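Local coordinates for protein ATP-dependent DNA helicase (Mycobacterium smegmatis, PDB 5V9X) that unwinds RNA:DNA hybrids as an ATP-dependent 3'-to-5' helicase, probably by moving along single-stranded DNA, at residues P167-T175 / R201-L212; V235-A243 / V486-T494. All coordinates share one frame; numbering follows the deposited sequence.

How the interactions relate
Helix 200-213 is one partner in interaction 1 and a neighbour of interaction 2. Interaction 1 is a wholly buried packing of two helices within the first RecA-like domain, beside the bound DNA, with a charged pair at one end, leucines inside and an arginine at the other end. Interaction 2, centred about 14 Å away, is smaller and partly open: the end of helix 232-240 of the same domain meets a loop from the winged-helix family region, largely through backbone carbonyls. The two touch where Gly202, Ala203, Leu207 and Glu210 pack on Phe238, Pro491, Ser489 and Arg488 respectively, so helix 200-213 packs on helix 167-174 and also touches both segments of interaction 2.

Interaction 1 of 2, residues P167-T175 / R201-L212. With nucleotides of chain B.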
loop_
_atom_site.group_PDB
_atom_site.type_symbol
_atom_site.label_atom_id
_atom_site.label_comp_id
_atom_site.label_asym_id
_atom_site.label_seq_id
_atom_site.Cartn_x
_atom_site.Cartn_y
_atom_site.Cartn_z
ATOM N N PRO A 167 -4.367 11.118 -7.844
ATOM C CA PRO A 167 -3.127 11.906 -7.752
ATOM C C PRO A 167 -2.367 11.954 -9.063
ATOM O O PRO A 167 -1.868 13.018 -9.451
ATOM C CB PRO A 167 -2.333 11.182 -6.655
ATOM C CG PRO A 167 -3.360 10.466 -5.850
ATOM C CD PRO A 167 -4.411 10.048 -6.829
ATOM N N GLU A 168 -2.277 10.823 -9.764
ATOM C CA GLU A 168 -1.587 10.789 -11.050
ATOM C C GLU A 168 -2.254 11.718 -12.057
ATOM O O GLU A 168 -1.578 12.472 -12.766
ATOM C CB GLU A 168 -1.547 9.354 -11.584
ATOM C CG GLU A 168 -0.600 8.412 -10.845
ATOM C CD GLU A 168 -1.105 8.006 -9.470
ATOM O OE1 GLU A 168 -2.288 8.269 -9.157
ATOM O OE2 GLU A 168 -0.314 7.422 -8.697
ATOM N N SER A 169 -3.586 11.680 -12.134
ATOM C CA SER A 169 -4.281 12.506 -13.116
ATOM C C SER A 169 -4.266 13.977 -12.722
ATOM O O SER A 169 -4.203 14.852 -13.594
ATOM C CB SER A 169 -5.712 12.012 -13.306
ATOM O OG SER A 169 -5.747 10.899 -14.180
ATOM N N LEU A 170 -4.329 14.273 -11.422
ATOM C CA LEU A 170 -4.140 15.652 -10.980
ATOM C C LEU A 170 -2.790 16.183 -11.438
ATOM O O LEU A 170 -2.672 17.346 -11.841
ATOM C CB LEU A 170 -4.258 15.749 -9.459
ATOM C CG LEU A 170 -4.043 17.156 -8.892
ATOM C CD1 LEU A 170 -5.099 18.111 -9.433
ATOM C CD2 LEU A 170 -4.044 17.152 -7.370
ATOM N N PHE A 171 -1.765 15.332 -11.395
ATOM C CA PHE A 171 -0.451 15.704 -11.908
ATOM C C PHE A 171 -0.518 16.049 -13.391
ATOM O O PHE A 171 0.109 17.016 -13.841
ATOM C CB PHE A 171 0.526 14.558 -11.651
ATOM C CG PHE A 171 1.935 14.831 -12.094
ATOM C CD1 PHE A 171 2.768 15.643 -11.342
ATOM C CD2 PHE A 171 2.439 14.236 -13.239
ATOM C CE1 PHE A 171 4.070 15.874 -11.738
ATOM C CE2 PHE A 171 3.739 14.465 -13.639
ATOM C CZ PHE A 171 4.554 15.282 -12.886
ATOM N N LEU A 172 -1.290 15.277 -14.162
ATOM C CA LEU A 172 -1.381 15.516 -15.600
ATOM C C LEU A 172 -2.067 16.843 -15.901
ATOM O O LEU A 172 -1.613 17.599 -16.768
ATOM C CB LEU A 172 -2.124 14.363 -16.276
ATOM C CG LEU A 172 -1.500 12.979 -16.080
ATOM C CD1 LEU A 172 -2.338 11.897 -16.751
ATOM C CD2 LEU A 172 -0.077 12.959 -16.605
ATOM N N MET A 173 -3.158 17.145 -15.196
ATOM C CA MET A 173 -3.863 18.397 -15.441
ATOM C C MET A 173 -3.003 19.596 -15.062
ATOM O O MET A 173 -3.035 20.630 -15.738
ATOM C CB MET A 173 -5.180 18.414 -14.672
ATOM C CG MET A 173 -6.114 17.276 -15.033
ATOM S SD MET A 173 -7.704 17.426 -14.212
ATOM C CE MET A 173 -8.278 18.981 -14.899
ATOM N N LEU A 174 -2.231 19.477 -13.981
ATOM C CA LEU A 174 -1.335 20.555 -13.579
ATOM C C LEU A 174 -0.169 20.729 -14.543
ATOM O O LEU A 174 0.492 21.774 -14.517
ATOM C CB LEU A 174 -0.810 20.297 -12.168
ATOM C CG LEU A 174 -1.857 20.372 -11.058
ATOM C CD1 LEU A 174 -1.322 19.748 -9.780
ATOM C CD2 LEU A 174 -2.270 21.814 -10.823
ATOM N N THR A 175 0.098 19.736 -15.387
ATOM C CA THR A 175 1.184 19.780 -16.357
ATOM C C THR A 175 0.630 19.887 -17.777
ATOM O O THR A 175 1.149 19.290 -18.722
ATOM C CB THR A 175 2.087 18.558 -16.199
ATOM O OG1 THR A 175 2.280 18.297 -14.803
ATOM C CG2 THR A 175 3.453 18.796 -16.837
ATOM N N ARG A 201 4.225 7.962 -3.733
ATOM C CA ARG A 201 3.004 8.387 -4.403
ATOM C C ARG A 201 2.371 9.576 -3.684
ATOM O O ARG A 201 1.856 10.495 -4.329
ATOM C CB ARG A 201 2.025 7.217 -4.491
ATOM C CG ARG A 201 0.846 7.456 -5.421
ATOM C CD ARG A 201 -0.097 6.266 -5.421
ATOM N NE ARG A 201 -1.262 6.493 -6.271
ATOM C CZ ARG A 201 -2.414 5.841 -6.147
ATOM N NH1 ARG A 201 -2.560 4.924 -5.199
ATOM N NH2 ARG A 201 -3.425 6.112 -6.964
ATOM N N GLY A 202 2.409 9.575 -2.348
ATOM C CA GLY A 202 1.883 10.701 -1.588
ATOM C C GLY A 202 2.782 11.918 -1.646
ATOM O O GLY A 202 2.301 13.055 -1.675
ATOM N N ALA A 203 4.099 11.697 -1.651
ATOM C CA ALA A 203 5.027 12.801 -1.870
ATOM C C ALA A 203 4.794 13.428 -3.236
ATOM O O ALA A 203 4.800 14.658 -3.381
ATOM C CB ALA A 203 6.468 12.316 -1.738
ATOM N N HIS A 204 4.585 12.587 -4.248
ATOM C CA HIS A 204 4.107 13.050 -5.545
ATOM C C HIS A 204 2.827 13.863 -5.389
ATOM O O HIS A 204 2.688 14.950 -5.964
ATOM C CB HIS A 204 3.887 11.834 -6.448
ATOM C CG HIS A 204 3.814 12.149 -7.909
ATOM N ND1 HIS A 204 2.633 12.466 -8.545
ATOM C CD2 HIS A 204 4.770 12.151 -8.866
ATOM C CE1 HIS A 204 2.869 12.667 -9.829
ATOM N NE2 HIS A 204 4.159 12.484 -10.050
ATOM N N LEU A 205 1.882 13.352 -4.591
ATOM C CA LEU A 205 0.641 14.079 -4.341
ATOM C C LEU A 205 0.888 15.342 -3.521
ATOM O O LEU A 205 0.241 16.371 -3.749
ATOM C CB LEU A 205 -0.365 13.169 -3.636
ATOM C CG LEU A 205 -1.655 13.796 -3.096
ATOM C CD1 LEU A 205 -2.391 14.580 -4.177
ATOM C CD2 LEU A 205 -2.562 12.719 -2.503
ATOM N N ALA A 206 1.820 15.283 -2.566
ATOM C CA ALA A 206 2.110 16.450 -1.740
ATOM C C ALA A 206 2.606 17.618 -2.585
ATOM O O ALA A 206 2.265 18.776 -2.319
ATOM C CB ALA A 206 3.136 16.092 -0.667
ATOM N N LEU A 207 3.408 17.333 -3.614
ATOM C CA LEU A 207 3.921 18.400 -4.467
ATOM C C LEU A 207 2.863 18.897 -5.446
ATOM O O LEU A 207 2.796 20.099 -5.726
ATOM C CB LEU A 207 5.165 17.924 -5.215
ATOM C CG LEU A 207 6.428 17.774 -4.367
ATOM C CD1 LEU A 207 7.597 17.316 -5.221
ATOM C CD2 LEU A 207 6.757 19.082 -3.663
ATOM N N SER A 208 2.041 17.991 -5.984
ATOM C CA SER A 208 0.942 18.411 -6.848
ATOM C C SER A 208 0.054 19.431 -6.146
ATOM O O SER A 208 -0.330 20.447 -6.738
ATOM C CB SER A 208 0.117 17.198 -7.285
ATOM O OG SER A 208 0.835 16.381 -8.192
ATOM N N LEU A 209 -0.266 19.182 -4.873
ATOM C CA LEU A 209 -1.128 20.095 -4.131
ATOM C C LEU A 209 -0.462 21.448 -3.902
ATOM O O LEU A 209 -1.147 22.478 -3.898
ATOM C CB LEU A 209 -1.535 19.466 -2.800
ATOM C CG LEU A 209 -2.401 18.206 -2.894
ATOM C CD1 LEU A 209 -2.730 17.666 -1.507
ATOM C CD2 LEU A 209 -3.675 18.476 -3.689
ATOM N N GLU A 210 0.860 21.475 -3.707
ATOM C CA GLU A 210 1.543 22.757 -3.560
ATOM C C GLU A 210 1.599 23.504 -4.887
ATOM O O GLU A 210 1.479 24.734 -4.918
ATOM C CB GLU A 210 2.950 22.552 -2.999
ATOM C CG GLU A 210 2.991 22.180 -1.523
ATOM C CD GLU A 210 2.371 23.243 -0.625
ATOM O OE1 GLU A 210 1.792 22.872 0.421
ATOM O OE2 GLU A 210 2.464 24.445 -0.959
ATOM N N ARG A 211 1.781 22.778 -5.993
ATOM C CA ARG A 211 1.688 23.401 -7.309
ATOM C C ARG A 211 0.288 23.951 -7.555
ATOM O O ARG A 211 0.125 24.986 -8.212
ATOM C CB ARG A 211 2.074 22.398 -8.394
ATOM C CG ARG A 211 3.539 21.997 -8.372
ATOM C CD ARG A 211 3.811 20.844 -9.322
ATOM N NE ARG A 211 3.357 21.123 -10.681
ATOM C CZ ARG A 211 3.373 20.234 -11.668
ATOM N NH1 ARG A 211 3.822 19.007 -11.448
ATOM N NH2 ARG A 211 2.940 20.568 -12.876
ATOM N N LEU A 212 -0.736 23.269 -7.037
ATOM C CA LEU A 212 -2.093 23.801 -7.102
ATOM C C LEU A 212 -2.199 25.120 -6.345
ATOM O O LEU A 212 -2.656 26.129 -6.893
ATOM C CB LEU A 212 -3.083 22.780 -6.538
ATOM C CG LEU A 212 -4.543 23.233 -6.419
ATOM C CD1 LEU A 212 -5.179 23.398 -7.792
ATOM C CD2 LEU A 212 -5.343 22.265 -5.567
ATOM P P DC B 10 -5.129 7.170 -13.397
ATOM O OP1 DC B 10 -5.288 8.616 -13.127
ATOM O OP2 DC B 10 -6.308 6.341 -13.729
ATOM O "O5'" DC B 10 -4.086 6.979 -14.587
ATOM C "C5'" DC B 10 -2.940 7.796 -14.660
ATOM C "C4'" DC B 10 -2.078 7.381 -15.831
ATOM O "O4'" DC B 10 -1.364 6.166 -15.502
ATOM C "C3'" DC B 10 -2.852 7.084 -17.121
ATOM O "O3'" DC B 10 -2.355 7.878 -18.170
ATOM C "C2'" DC B 10 -2.594 5.596 -17.379
ATOM C "C1'" DC B 10 -1.277 5.381 -16.659
ATOM N N1 DC B 10 -1.038 3.968 -16.264
ATOM C C2 DC B 10 0.235 3.416 -16.428
ATOM O O2 DC B 10 1.139 4.123 -16.890
ATOM N N3 DC B 10 0.443 2.123 -16.069
ATOM C C4 DC B 10 -0.564 1.400 -15.573
ATOM N N4 DC B 10 -0.316 0.130 -15.234
ATOM C C5 DC B 10 -1.872 1.947 -15.402
ATOM C C6 DC B 10 -2.061 3.221 -15.758
ATOM P P DG B 9 -6.305 1.753 -9.476
ATOM O OP1 DG B 9 -7.628 2.285 -9.080
ATOM O OP2 DG B 9 -6.211 0.530 -10.307
ATOM O "O5'" DG B 9 -5.491 2.907 -10.209
ATOM C "C5'" DG B 9 -5.158 4.091 -9.498
ATOM C "C4'" DG B 9 -4.215 4.959 -10.308
ATOM O "O4'" DG B 9 -2.906 4.339 -10.351
ATOM C "C3'" DG B 9 -4.635 5.183 -11.757
ATOM O "O3'" DG B 9 -4.384 6.528 -12.127
ATOM C "C2'" DG B 9 -3.758 4.206 -12.538
ATOM C "C1'" DG B 9 -2.496 4.154 -11.688
ATOM N N9 DG B 9 -1.796 2.876 -11.770
ATOM C C8 DG B 9 -2.296 1.641 -11.438
ATOM N N7 DG B 9 -1.440 0.673 -11.609
ATOM C C5 DG B 9 -0.299 1.304 -12.079
ATOM C C6 DG B 9 0.955 0.761 -12.438
ATOM O O6 DG B 9 1.315 -0.423 -12.411
ATOM N N1 DG B 9 1.840 1.747 -12.866
ATOM C C2 DG B 9 1.549 3.090 -12.935
ATOM N N2 DG B 9 2.534 3.891 -13.373
ATOM N N3 DG B 9 0.373 3.613 -12.600
ATOM C C4 DG B 9 -0.499 2.662 -12.184
#
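Helices 167-174 and 201-212 run in roughly the same direction, their axes 36° apart and 9.5 Å distant at closest approach, with Pro167 facing Leu205 and Phe171 facing Ser208. Beside the sugar of DG9 of chain B, Arg201 forms a buried side-on salt bridge with the oppositely charged Glu168: NE lies 2.8 Å from OE2, on that oxygen's syn lone pair, and NH2 reaches OE1 over 3.3 Å. Arg201 NH2 also bonds Pro105 O, a second partner that helps fix the guanidinium. Leu170 sends CD2 to Leu209 CD2 at 3.9 Å, while Pro167 brings CG to Leu205 CD2; Pro167 and Leu170 also pack on Val103 and Leu101 of strand 100-103. This is helix-on-helix packing in the first RecA-like domain of a superfamily 2 helicase, whose parallel sheet lies beneath. In the first helical turn Ser169 OG donates to OP1 of DC10 of chain B at 2.6 Å, a short hydroxyl suited to a nearby phosphate. Phe171, with CG anti to the backbone N (chi1 -178°), takes His204 CE1 over one face, 3.3 Å from CG, the planes inclined at 52°, and Thr175 OG1 over the opposite face; His204 NE2 bonds Gln466. Leu174 sets CD1 3.8 Å from Ser208 CB and its CB over one face of the Arg211 guanidinium. Arg211 bends at chi3 to bring NH2 within 3.1 Å of Thr175 OG1, which in turn donates to Phe171 O.

Interaction 2 of 2, residues V235-A243 / V486-T494; sequences VARFLSGQA and VRRSAPFAT
A partly buried interdomain contact joins the end of helix 232-240, in the first RecA-like domain, to the loop following helix 479-488 in the winged-helix family region. Ala490 is its centre: CB points at the helix and rests 3.3 Å from Arg237 O and 3.7 Å from Phe238 CA, a fit that suits a single methyl. The same methyl lies over one face of the Arg237 guanidinium, whose NH1 donates to Ala490 O at 3.2 Å, well off the C=O direction (111° at the oxygen). The bend at chi3 (75°) turns the group toward the loop, while NE forms a salt bridge with Glu234. Glycine suits position 241 because phi is positive there, and Gly241 CA makes a CA-H...O contact with Arg488 O (3.4 Å). It belongs to a type II' turn from Ser240 to Ala243, which places Gln242 N for a weak bond to Arg488 O. Gln242 NE2, on a poorly ordered side chain, donates to Arg487 O at 3.2 Å in the carbonyl plane. The loop supplies backbone carbonyls and alanine methyls while Arg237 and Gln242 supply side-chain N-H donors, so these bonds depend on the loop's main-chain path and not on the identity of its side chains.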
loop_
_atom_site.group_PDB
_atom_site.type_symbol
_atom_site.label_atom_id
_atom_site.label_comp_id
_atom_site.label_asym_id
_atom_site.label_seq_id
_atom_site.Cartn_x
_atom_site.Cartn_y
_atom_site.Cartn_z
ATOM N N VAL A 235 -0.026 12.075 9.910
ATOM C CA VAL A 235 -0.890 12.091 8.734
ATOM C C VAL A 235 -1.439 13.494 8.502
ATOM O O VAL A 235 -1.559 13.950 7.357
ATOM C CB VAL A 235 -2.017 11.054 8.890
ATOM C CG1 VAL A 235 -2.992 11.147 7.730
ATOM C CG2 VAL A 235 -1.434 9.653 8.990
ATOM N N ALA A 236 -1.774 14.201 9.584
ATOM C CA ALA A 236 -2.211 15.586 9.457
ATOM C C ALA A 236 -1.099 16.469 8.907
ATOM O O ALA A 236 -1.370 17.421 8.166
ATOM C CB ALA A 236 -2.691 16.112 10.810
ATOM N N ARG A 237 0.154 16.170 9.258
ATOM C CA ARG A 237 1.276 16.909 8.691
ATOM C C ARG A 237 1.445 16.611 7.206
ATOM O O ARG A 237 1.836 17.496 6.436
ATOM C CB ARG A 237 2.560 16.578 9.453
ATOM C CG ARG A 237 3.688 17.566 9.218
ATOM C CD ARG A 237 4.955 17.157 9.953
ATOM N NE ARG A 237 5.631 16.038 9.303
ATOM C CZ ARG A 237 6.412 16.165 8.234
ATOM N NH1 ARG A 237 6.609 17.361 7.695
ATOM N NH2 ARG A 237 6.996 15.099 7.702
ATOM N N PHE A 238 1.161 15.377 6.784
ATOM C CA PHE A 238 1.213 15.073 5.361
ATOM C C PHE A 238 0.135 15.829 4.600
ATOM O O PHE A 238 0.391 16.358 3.512
ATOM C CB PHE A 238 1.066 13.571 5.122
ATOM C CG PHE A 238 0.886 13.213 3.672
ATOM C CD1 PHE A 238 1.981 13.121 2.831
ATOM C CD2 PHE A 238 -0.376 12.990 3.147
ATOM C CE1 PHE A 238 1.826 12.805 1.500
ATOM C CE2 PHE A 238 -0.540 12.674 1.810
ATOM C CZ PHE A 238 0.565 12.584 0.988
ATOM N N LEU A 239 -1.077 15.888 5.159
ATOM C CA LEU A 239 -2.200 16.497 4.454
ATOM C C LEU A 239 -1.994 17.994 4.257
ATOM O O LEU A 239 -2.218 18.513 3.158
ATOM C CB LEU A 239 -3.498 16.229 5.218
ATOM C CG LEU A 239 -4.751 16.998 4.797
ATOM C CD1 LEU A 239 -5.208 16.588 3.407
ATOM C CD2 LEU A 239 -5.863 16.800 5.812
ATOM N N SER A 240 -1.556 18.703 5.297
ATOM C CA SER A 240 -1.506 20.159 5.258
ATOM C C SER A 240 -0.108 20.726 5.051
ATOM O O SER A 240 0.015 21.908 4.719
ATOM C CB SER A 240 -2.087 20.744 6.547
ATOM O OG SER A 240 -3.395 20.257 6.788
ATOM N N GLY A 241 0.941 19.929 5.236
ATOM C CA GLY A 241 2.285 20.463 5.167
ATOM C C GLY A 241 2.576 21.413 6.311
ATOM O O GLY A 241 2.578 21.005 7.477
ATOM N N GLN A 242 2.808 22.688 5.996
ATOM C CA GLN A 242 3.112 23.670 7.029
ATOM C C GLN A 242 1.865 24.291 7.643
ATOM O O GLN A 242 1.947 24.852 8.741
ATOM C CB GLN A 242 4.005 24.776 6.465
ATOM C CG GLN A 242 5.290 24.276 5.826
ATOM C CD GLN A 242 6.103 23.391 6.754
ATOM O OE1 GLN A 242 6.128 23.594 7.969
ATOM N NE2 GLN A 242 6.774 22.399 6.181
ATOM N N ALA A 243 0.723 24.205 6.968
ATOM C CA ALA A 243 -0.500 24.787 7.491
ATOM C C ALA A 243 -1.019 23.971 8.675
ATOM O O ALA A 243 -0.766 22.765 8.769
ATOM C CB ALA A 243 -1.563 24.857 6.398
ATOM N N VAL A 486 8.307 23.753 -2.621
ATOM C CA VAL A 486 8.695 22.390 -2.273
ATOM C C VAL A 486 8.781 22.223 -0.761
ATOM O O VAL A 486 8.302 21.225 -0.204
ATOM C CB VAL A 486 10.021 22.032 -2.970
ATOM C CG1 VAL A 486 10.695 20.868 -2.285
ATOM C CG2 VAL A 486 9.771 21.702 -4.428
ATOM N N ARG A 487 9.375 23.199 -0.070
ATOM C CA ARG A 487 9.509 23.105 1.379
ATOM C C ARG A 487 8.178 23.245 2.105
ATOM O O ARG A 487 8.094 22.886 3.285
ATOM C CB ARG A 487 10.482 24.162 1.897
ATOM C CG ARG A 487 11.942 23.862 1.616
ATOM C CD ARG A 487 12.832 24.582 2.613
ATOM N NE ARG A 487 13.474 23.657 3.545
ATOM C CZ ARG A 487 14.016 24.023 4.701
ATOM N NH1 ARG A 487 13.984 25.294 5.078
ATOM N NH2 ARG A 487 14.583 23.118 5.486
ATOM N N ARG A 488 7.141 23.766 1.442
ATOM C CA ARG A 488 5.839 23.861 2.095
ATOM C C ARG A 488 5.173 22.495 2.212
ATOM O O ARG A 488 4.349 22.282 3.110
ATOM C CB ARG A 488 4.938 24.844 1.346
ATOM C CG ARG A 488 5.186 26.298 1.717
ATOM C CD ARG A 488 4.120 27.227 1.157
ATOM N NE ARG A 488 4.293 27.478 -0.271
ATOM C CZ ARG A 488 4.976 28.503 -0.771
ATOM N NH1 ARG A 488 5.555 29.376 0.042
ATOM N NH2 ARG A 488 5.083 28.654 -2.084
ATOM N N SER A 489 5.521 21.561 1.331
ATOM C CA SER A 489 5.024 20.200 1.450
ATOM C C SER A 489 5.647 19.515 2.666
ATOM O O SER A 489 6.613 19.996 3.266
ATOM C CB SER A 489 5.327 19.406 0.180
ATOM O OG SER A 489 6.725 19.259 -0.009
ATOM N N ALA A 490 5.081 18.371 3.028
ATOM C CA ALA A 490 5.549 17.604 4.177
ATOM C C ALA A 490 6.841 16.830 3.903
ATOM O O ALA A 490 7.756 16.876 4.736
ATOM C CB ALA A 490 4.456 16.648 4.657
ATOM N N PRO A 491 6.973 16.106 2.780
ATOM C CA PRO A 491 8.181 15.283 2.590
ATOM C C PRO A 491 9.451 16.085 2.359
ATOM O O PRO A 491 10.538 15.493 2.357
ATOM C CB PRO A 491 7.846 14.433 1.355
ATOM C CG PRO A 491 6.378 14.566 1.163
ATOM C CD PRO A 491 6.044 15.931 1.649
ATOM N N PHE A 492 9.357 17.400 2.161
ATOM C CA PHE A 492 10.526 18.225 1.876
ATOM C C PHE A 492 10.663 19.386 2.853
ATOM O O PHE A 492 11.354 20.365 2.553
ATOM C CB PHE A 492 10.471 18.741 0.438
ATOM C CG PHE A 492 10.424 17.652 -0.599
ATOM C CD1 PHE A 492 11.592 17.080 -1.074
ATOM C CD2 PHE A 492 9.214 17.205 -1.099
ATOM C CE1 PHE A 492 11.554 16.081 -2.029
ATOM C CE2 PHE A 492 9.167 16.204 -2.053
ATOM C CZ PHE A 492 10.340 15.644 -2.519
ATOM N N ALA A 493 10.028 19.290 4.024
ATOM C CA ALA A 493 10.063 20.376 4.995
ATOM C C ALA A 493 11.470 20.669 5.502
ATOM O O ALA A 493 11.708 21.758 6.037
ATOM C CB ALA A 493 9.143 20.048 6.173
ATOM N N THR A 494 12.406 19.728 5.355
ATOM C CA THR A 494 13.786 19.928 5.788
ATOM C C THR A 494 14.779 19.786 4.639
ATOM O O THR A 494 15.971 19.571 4.883
ATOM C CB THR A 494 14.153 18.952 6.908
ATOM O OG1 THR A 494 14.285 17.631 6.365
ATOM C CG2 THR A 494 13.087 18.951 7.996
#